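Local coordinates for protein tryptophan synthase alpha chain (Campylobacter jejuni, PDB 3THA) that probably catalyses the aldol cleavage of indoleglycerol phosphate to indole and glyceraldehyde 3-phosphate in tryptophan biosynthesis, as the alpha subunit of an alpha2-beta2 complex, at residues D213-R216 / M217-V220. Sequence-based numbering, arbitrary orientation.
Sequences DVKR and MRKV
Arg218 runs alongside Val214, one turn earlier, both side chains pointing the same way. Its CB lies near two carbonyl oxygens, 3.4 Å from Val214 O and slightly farther from Lys215 O. CG then presses on Val214 O at 3.1 Å, the same oxygen that accepts a weak, bent bond from Arg218 N. CG lies beside the backbone N (chi1 -84°) and the chain runs extended to NE, which sets the guanidinium against the Val214 branch. There Val214 CG2 covers one face, off centre toward the rim and 3.6 Å from NH1, while Lys215 CG meets NH1 at the edge, in plane. NH2 hydrogen-bonds to Asn16 OD1 on strand 15-21, its main polar partner. Lys219 lies in the loop that follows: its N donates to Arg216 O at 3.0 Å, nearly straight (160°) but from above the carbonyl plane, and its bent chain brings NZ to a long, weak bond with Lys215 O at 3.5 Å. Selenomethionine Met217 lays CG against Asp213 O at 3.5 Å before its end turns away toward Val204, Val224 and Leu187. The weak i+4 bond to Val214 O gives way to an i+3 bond to Arg216 O, consistent with a tighter turn where helix 212-217 runs into the loop before strand 223-226, the eighth strand of the TIM barrel.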
# COMPACT_ATOMS: atom_id res chain seq x y z
N ASP B 213 14.54 -9.56 -17.48
CA ASP B 213 14.41 -8.56 -16.41
C ASP B 213 14.77 -9.25 -15.09
O ASP B 213 15.12 -8.60 -14.13
CB ASP B 213 12.93 -8.14 -16.34
CG ASP B 213 12.69 -6.66 -16.04
OD1 ASP B 213 13.41 -5.77 -16.53
OD2 ASP B 213 11.70 -6.37 -15.35
N VAL B 214 14.62 -10.58 -15.02
CA VAL B 214 15.03 -11.27 -13.81
C VAL B 214 16.41 -11.88 -13.98
O VAL B 214 17.14 -12.00 -13.00
CB VAL B 214 13.99 -12.31 -13.26
CG1 VAL B 214 12.62 -12.04 -13.81
CG2 VAL B 214 14.43 -13.75 -13.50
N LYS B 215 16.78 -12.22 -15.21
CA LYS B 215 18.10 -12.77 -15.43
C LYS B 215 19.19 -11.71 -15.22
O LYS B 215 20.37 -12.04 -15.05
CB LYS B 215 18.21 -13.47 -16.79
CG LYS B 215 17.87 -14.97 -16.75
CD LYS B 215 17.94 -15.63 -18.13
CE LYS B 215 17.92 -17.16 -18.00
NZ LYS B 215 17.16 -17.89 -19.08
N ARG B 216 18.78 -10.44 -15.18
CA ARG B 216 19.73 -9.36 -14.94
C ARG B 216 19.86 -9.03 -13.45
O ARG B 216 20.96 -8.91 -12.92
CB ARG B 216 19.43 -8.12 -15.80
CG ARG B 216 18.31 -7.21 -15.31
CD ARG B 216 18.47 -5.80 -15.92
NE ARG B 216 18.18 -5.75 -17.35
CZ ARG B 216 17.12 -5.13 -17.87
NH1 ARG B 216 16.26 -4.49 -17.07
NH2 ARG B 216 16.91 -5.16 -19.18
N MSE B 217 18.73 -8.92 -12.77
CA MSE B 217 18.71 -8.78 -11.33
C MSE B 217 19.44 -9.94 -10.66
O MSE B 217 19.89 -9.81 -9.51
CB MSE B 217 17.27 -8.71 -10.84
CG MSE B 217 16.57 -7.40 -11.13
SE MSE B 217 17.34 -5.90 -10.09
CE MSE B 217 16.34 -4.45 -10.98
N ARG B 218 19.55 -11.06 -11.38
CA ARG B 218 20.24 -12.26 -10.87
C ARG B 218 21.73 -12.07 -10.66
O ARG B 218 22.34 -12.80 -9.89
CB ARG B 218 20.01 -13.47 -11.78
CG ARG B 218 18.70 -14.22 -11.52
CD ARG B 218 18.65 -15.58 -12.23
NE ARG B 218 17.48 -16.31 -11.77
CZ ARG B 218 16.51 -16.79 -12.53
NH1 ARG B 218 16.55 -16.68 -13.87
NH2 ARG B 218 15.50 -17.40 -11.94
N LYS B 219 22.33 -11.09 -11.34
CA LYS B 219 23.75 -10.81 -11.11
C LYS B 219 23.97 -9.61 -10.22
O LYS B 219 25.07 -9.06 -10.15
CB LYS B 219 24.54 -10.68 -12.42
CG LYS B 219 23.84 -10.00 -13.59
CD LYS B 219 24.05 -10.86 -14.84
CE LYS B 219 23.29 -10.35 -16.04
NZ LYS B 219 23.10 -11.43 -17.08
N VAL B 220 22.92 -9.21 -9.52
CA VAL B 220 22.98 -8.02 -8.70
C VAL B 220 23.23 -8.48 -7.27
O VAL B 220 24.11 -7.97 -6.61
CB VAL B 220 21.70 -7.17 -8.84
CG1 VAL B 220 21.56 -6.19 -7.70
CG2 VAL B 220 21.70 -6.45 -10.17